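Local coordinates for uncharacterized protein Atu2773 (Agrobacterium tumefaciens, PDB 2QV5) that is of unknown function but belongs to the divergent polysaccharide deacetylase family, and so may act on acetylated sugars, at residues M148-G162 / S169-A183. Sequence-based numbering, arbitrary orientation.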
loop_
_atom_site.group_PDB
_atom_site.type_symbol
_atom_site.label_atom_id
_atom_site.label_comp_id
_atom_site.label_asym_id
_atom_site.label_seq_id
_atom_site.Cartn_x
_atom_site.Cartn_y
_atom_site.Cartn_z
ATOM N N MET A 148 4.448 13.260 -5.585
ATOM C CA MET A 148 3.612 12.494 -6.505
ATOM C C MET A 148 4.118 12.539 -7.945
ATOM O O MET A 148 3.938 11.578 -8.698
ATOM C CB MET A 148 2.151 12.935 -6.403
ATOM C CG MET A 148 1.484 12.455 -5.090
ATOM S SD MET A 148 -0.296 12.612 -5.125
ATOM C CE MET A 148 -0.693 11.297 -6.272
ATOM N N ARG A 149 4.761 13.643 -8.319
ATOM C CA ARG A 149 5.416 13.732 -9.628
ATOM C C ARG A 149 6.619 12.786 -9.735
ATOM O O ARG A 149 6.771 12.103 -10.750
ATOM C CB ARG A 149 5.840 15.161 -9.934
ATOM C CG ARG A 149 4.683 16.091 -10.274
ATOM C CD ARG A 149 5.198 17.418 -10.803
ATOM N NE ARG A 149 4.111 18.363 -11.056
ATOM C CZ ARG A 149 3.422 18.435 -12.195
ATOM N NH1 ARG A 149 3.693 17.620 -13.208
ATOM N NH2 ARG A 149 2.449 19.324 -12.320
ATOM N N ASP A 150 7.454 12.733 -8.694
ATOM C CA ASP A 150 8.577 11.785 -8.666
ATOM C C ASP A 150 8.105 10.325 -8.754
ATOM O O ASP A 150 8.600 9.559 -9.585
ATOM C CB ASP A 150 9.460 11.980 -7.429
ATOM C CG ASP A 150 10.671 11.061 -7.430
ATOM O OD1 ASP A 150 11.696 11.413 -8.045
ATOM O OD2 ASP A 150 10.601 9.971 -6.822
ATOM N N ILE A 151 7.138 9.962 -7.911
ATOM C CA ILE A 151 6.559 8.612 -7.903
ATOM C C ILE A 151 5.929 8.283 -9.262
ATOM O O ILE A 151 6.164 7.200 -9.807
ATOM C CB ILE A 151 5.528 8.436 -6.743
ATOM C CG1 ILE A 151 6.230 8.542 -5.387
ATOM C CG2 ILE A 151 4.789 7.081 -6.841
ATOM C CD1 ILE A 151 5.332 8.979 -4.262
ATOM N N GLY A 152 5.165 9.241 -9.804
ATOM C CA GLY A 152 4.469 9.075 -11.071
ATOM C C GLY A 152 5.401 8.800 -12.240
ATOM O O GLY A 152 5.133 7.911 -13.052
ATOM N N LYS A 153 6.523 9.520 -12.290
ATOM C CA LYS A 153 7.469 9.414 -13.406
ATOM C C LYS A 153 8.269 8.106 -13.416
ATOM O O LYS A 153 8.803 7.717 -14.453
ATOM C CB LYS A 153 8.414 10.624 -13.438
ATOM C CG LYS A 153 9.699 10.438 -12.641
ATOM C CD LYS A 153 10.519 11.711 -12.549
ATOM C CE LYS A 153 11.688 11.516 -11.602
ATOM N NZ LYS A 153 12.094 12.821 -11.003
ATOM N N ARG A 154 8.331 7.437 -12.262
ATOM C CA ARG A 154 9.066 6.179 -12.109
ATOM C C ARG A 154 8.201 4.968 -12.375
ATOM O O ARG A 154 8.635 3.837 -12.154
ATOM C CB ARG A 154 9.632 6.065 -10.701
ATOM C CG ARG A 154 10.633 7.136 -10.435
ATOM C CD ARG A 154 11.157 7.080 -9.018
ATOM N NE ARG A 154 12.051 8.209 -8.845
ATOM C CZ ARG A 154 13.312 8.243 -9.256
ATOM N NH1 ARG A 154 13.880 7.195 -9.855
ATOM N NH2 ARG A 154 14.016 9.340 -9.059
ATOM N N GLY A 155 6.981 5.201 -12.838
ATOM C CA GLY A 155 6.105 4.107 -13.231
ATOM C C GLY A 155 5.496 3.365 -12.056
ATOM O O GLY A 155 5.136 2.191 -12.177
ATOM N N LEU A 156 5.378 4.047 -10.922
ATOM C CA LEU A 156 4.804 3.473 -9.717
ATOM C C LEU A 156 3.393 4.013 -9.494
ATOM O O LEU A 156 3.084 5.157 -9.868
ATOM C CB LEU A 156 5.661 3.831 -8.490
ATOM C CG LEU A 156 7.117 3.365 -8.425
ATOM C CD1 LEU A 156 7.933 4.237 -7.461
ATOM C CD2 LEU A 156 7.170 1.901 -8.010
ATOM N N LEU A 157 2.548 3.195 -8.867
ATOM C CA LEU A 157 1.214 3.630 -8.466
ATOM C C LEU A 157 1.286 4.234 -7.079
ATOM O O LEU A 157 2.212 3.939 -6.336
ATOM C CB LEU A 157 0.233 2.451 -8.474
ATOM C CG LEU A 157 0.382 1.295 -7.475
ATOM C CD1 LEU A 157 -0.333 1.558 -6.151
ATOM C CD2 LEU A 157 -0.224 0.096 -8.127
ATOM N N PHE A 158 0.306 5.069 -6.737
ATOM C CA PHE A 158 0.188 5.671 -5.399
ATOM C C PHE A 158 -1.133 5.211 -4.774
ATOM O O PHE A 158 -2.218 5.502 -5.288
ATOM C CB PHE A 158 0.239 7.210 -5.521
ATOM C CG PHE A 158 0.271 7.946 -4.198
ATOM C CD1 PHE A 158 1.476 8.414 -3.682
ATOM C CD2 PHE A 158 -0.902 8.206 -3.492
ATOM C CE1 PHE A 158 1.519 9.102 -2.467
ATOM C CE2 PHE A 158 -0.871 8.884 -2.275
ATOM C CZ PHE A 158 0.337 9.338 -1.764
ATOM N N LEU A 159 -1.053 4.492 -3.666
ATOM C CA LEU A 159 -2.244 4.086 -2.938
ATOM C C LEU A 159 -2.384 4.974 -1.698
ATOM O O LEU A 159 -1.511 5.015 -0.835
ATOM C CB LEU A 159 -2.178 2.592 -2.571
ATOM C CG LEU A 159 -3.365 2.044 -1.767
ATOM C CD1 LEU A 159 -4.641 1.975 -2.607
ATOM C CD2 LEU A 159 -3.045 0.700 -1.179
ATOM N N ASP A 160 -3.476 5.715 -1.634
ATOM C CA ASP A 160 -3.743 6.556 -0.480
ATOM C C ASP A 160 -4.642 5.739 0.447
ATOM O O ASP A 160 -5.674 5.209 0.019
ATOM C CB ASP A 160 -4.396 7.863 -0.960
ATOM C CG ASP A 160 -4.546 8.916 0.147
ATOM O OD1 ASP A 160 -5.014 8.596 1.262
ATOM O OD2 ASP A 160 -4.226 10.095 -0.124
ATOM N N ASP A 161 -4.264 5.617 1.717
ATOM C CA ASP A 161 -5.026 4.737 2.629
ATOM C C ASP A 161 -6.414 5.272 3.054
ATOM O O ASP A 161 -7.200 4.557 3.677
ATOM C CB ASP A 161 -4.176 4.304 3.836
ATOM C CG ASP A 161 -4.006 5.397 4.878
ATOM O OD1 ASP A 161 -4.301 6.575 4.603
ATOM O OD2 ASP A 161 -3.541 5.061 5.989
ATOM N N GLY A 162 -6.679 6.539 2.738
ATOM C CA GLY A 162 -7.983 7.158 2.968
ATOM C C GLY A 162 -8.214 7.661 4.379
ATOM O O GLY A 162 -9.322 8.090 4.707
ATOM N N SER A 169 -4.355 13.868 -2.799
ATOM C CA SER A 169 -3.680 12.931 -3.705
ATOM C C SER A 169 -4.509 12.539 -4.924
ATOM O O SER A 169 -3.949 12.285 -5.992
ATOM C CB SER A 169 -3.189 11.691 -2.949
ATOM O OG SER A 169 -4.256 10.805 -2.655
ATOM N N GLY A 170 -5.834 12.494 -4.765
ATOM C CA GLY A 170 -6.732 12.173 -5.876
ATOM C C GLY A 170 -6.763 13.258 -6.935
ATOM O O GLY A 170 -6.689 12.975 -8.139
ATOM N N GLY A 171 -6.876 14.501 -6.480
ATOM C CA GLY A 171 -6.879 15.661 -7.366
ATOM C C GLY A 171 -5.541 15.904 -8.045
ATOM O O GLY A 171 -5.505 16.186 -9.245
ATOM N N ILE A 172 -4.449 15.812 -7.277
ATOM C CA ILE A 172 -3.088 15.988 -7.817
ATOM C C ILE A 172 -2.760 14.952 -8.902
ATOM O O ILE A 172 -2.257 15.307 -9.972
ATOM C CB ILE A 172 -2.001 16.007 -6.698
ATOM C CG1 ILE A 172 -2.113 17.286 -5.860
ATOM C CG2 ILE A 172 -0.594 15.917 -7.292
ATOM C CD1 ILE A 172 -1.247 17.277 -4.604
ATOM N N ALA A 173 -3.086 13.686 -8.628
ATOM C CA ALA A 173 -2.910 12.588 -9.580
ATOM C C ALA A 173 -3.677 12.764 -10.884
ATOM O O ALA A 173 -3.150 12.441 -11.939
ATOM C CB ALA A 173 -3.301 11.275 -8.951
ATOM N N LYS A 174 -4.924 13.234 -10.806
ATOM C CA LYS A 174 -5.699 13.565 -12.010
ATOM C C LYS A 174 -5.029 14.698 -12.809
ATOM O O LYS A 174 -4.939 14.626 -14.037
ATOM C CB LYS A 174 -7.140 13.940 -11.648
ATOM C CG LYS A 174 -8.068 14.150 -12.845
ATOM C CD LYS A 174 -9.382 14.798 -12.423
ATOM C CE LYS A 174 -9.167 16.203 -11.865
ATOM N NZ LYS A 174 -10.397 16.746 -11.227
ATOM N N ALA A 175 -4.539 15.713 -12.096
ATOM C CA ALA A 175 -3.863 16.860 -12.708
ATOM C C ALA A 175 -2.529 16.518 -13.373
ATOM O O ALA A 175 -2.159 17.151 -14.362
ATOM C CB ALA A 175 -3.670 17.973 -11.681
ATOM N N ILE A 176 -1.816 15.526 -12.838
ATOM C CA ILE A 176 -0.507 15.131 -13.392
ATOM C C ILE A 176 -0.513 13.815 -14.188
ATOM O O ILE A 176 0.538 13.373 -14.661
ATOM C CB ILE A 176 0.613 15.111 -12.304
ATOM C CG1 ILE A 176 0.469 13.902 -11.368
ATOM C CG2 ILE A 176 0.616 16.420 -11.510
ATOM C CD1 ILE A 176 1.624 13.713 -10.422
ATOM N N SER A 177 -1.698 13.215 -14.344
ATOM C CA SER A 177 -1.886 11.875 -14.947
ATOM C C SER A 177 -1.063 10.737 -14.291
ATOM O O SER A 177 -0.446 9.923 -14.982
ATOM C CB SER A 177 -1.699 11.899 -16.478
ATOM O OG SER A 177 -2.668 12.719 -17.110
ATOM N N ALA A 178 -1.064 10.691 -12.958
ATOM C CA ALA A 178 -0.394 9.617 -12.216
ATOM C C ALA A 178 -1.409 8.543 -11.803
ATOM O O ALA A 178 -2.551 8.877 -11.480
ATOM C CB ALA A 178 0.303 10.180 -10.995
ATOM N N PRO A 179 -1.011 7.252 -11.825
ATOM C CA PRO A 179 -1.924 6.201 -11.367
ATOM C C PRO A 179 -2.082 6.253 -9.840
ATOM O O PRO A 179 -1.089 6.224 -9.114
ATOM C CB PRO A 179 -1.220 4.905 -11.793
ATOM C CG PRO A 179 -0.129 5.327 -12.712
ATOM C CD PRO A 179 0.268 6.684 -12.281
ATOM N N GLN A 180 -3.327 6.347 -9.375
ATOM C CA GLN A 180 -3.635 6.528 -7.956
ATOM C C GLN A 180 -4.951 5.842 -7.635
ATOM O O GLN A 180 -5.797 5.658 -8.518
ATOM C CB GLN A 180 -3.717 8.021 -7.618
ATOM C CG GLN A 180 -3.882 8.407 -6.133
ATOM C CD GLN A 180 -5.341 8.642 -5.718
ATOM O OE1 GLN A 180 -5.638 8.808 -4.540
ATOM N NE2 GLN A 180 -6.246 8.638 -6.680
ATOM N N GLY A 181 -5.103 5.453 -6.374
ATOM C CA GLY A 181 -6.341 4.877 -5.866
ATOM C C GLY A 181 -6.465 5.151 -4.376
ATOM O O GLY A 181 -5.463 5.283 -3.672
ATOM N N PHE A 182 -7.703 5.248 -3.910
ATOM C CA PHE A 182 -8.012 5.391 -2.487
ATOM C C PHE A 182 -8.478 4.032 -1.999
ATOM O O PHE A 182 -9.214 3.335 -2.722
ATOM C CB PHE A 182 -9.161 6.390 -2.285
ATOM C CG PHE A 182 -8.757 7.840 -2.354
ATOM C CD1 PHE A 182 -8.033 8.429 -1.320
ATOM C CD2 PHE A 182 -9.157 8.635 -3.427
ATOM C CE1 PHE A 182 -7.677 9.772 -1.374
ATOM C CE2 PHE A 182 -8.799 9.995 -3.487
ATOM C CZ PHE A 182 -8.065 10.555 -2.461
ATOM N N ALA A 183 -8.049 3.642 -0.797
ATOM C CA ALA A 183 -8.632 2.488 -0.147
ATOM C C ALA A 183 -10.073 2.823 0.163
ATOM O O ALA A 183 -10.382 3.949 0.573
ATOM C CB ALA A 183 -7.893 2.139 1.141
HETATM O O HOH W 1 1.499 7.261 -9.150
#
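Bent at its last torsion (chi3 72°), Met148 turns its methyl into the helix 169-176, while Asp160, with CG swung anti to its own N, brings its carboxylate to the first turn of that helix. There Ser169 OG donates to Asp160 OD2 over 2.6 Å, on the anti side of the carboxylate; Ser167 OG bonds the same oxygen. Asp160 OD1 accepts from Gly162 N through its anti lone pair, closing an Asx turn, so both oxygens are held and the group's rotation is fixed. Phe182 lies alongside, its CE1 3.6 Å from Asp160 CG and its ring plane turned 47° from the carboxylate.

Between helix segments 148-153 and 169-176, whose axes cross at -54°, Met148 is a knob in the hole formed by Ser169, Ile172, Ala173 and Ile176. Met148 CE lies 3.7 Å from Ala173 CB and also covers one face of the Phe158 ring, offset toward the rim. Farther out, Ile176 CG2 sits centrally over one face of the Arg149 guanidinium, 3.5 Å from CZ, while Arg149 NH2 pairs with Glu145.

Strands 157-160 and 180-182 run parallel, joined by four backbone bonds from Phe158 N to Pro179 O (3.0 Å) through Ala183 N to Asp160 O (3.0 Å). At the N-terminal start of the strand pair a water donates to both Leu156 O and Pro179 O, so Pro179 O takes a second hydrogen bond besides that from Phe158 N. Strand 157-160, helix 169-176 and strand 180-186 thus form a beta-alpha-beta crossover unit within the parallel sheet, consistent with the distorted (beta/alpha) barrel of the polysaccharide deacetylases.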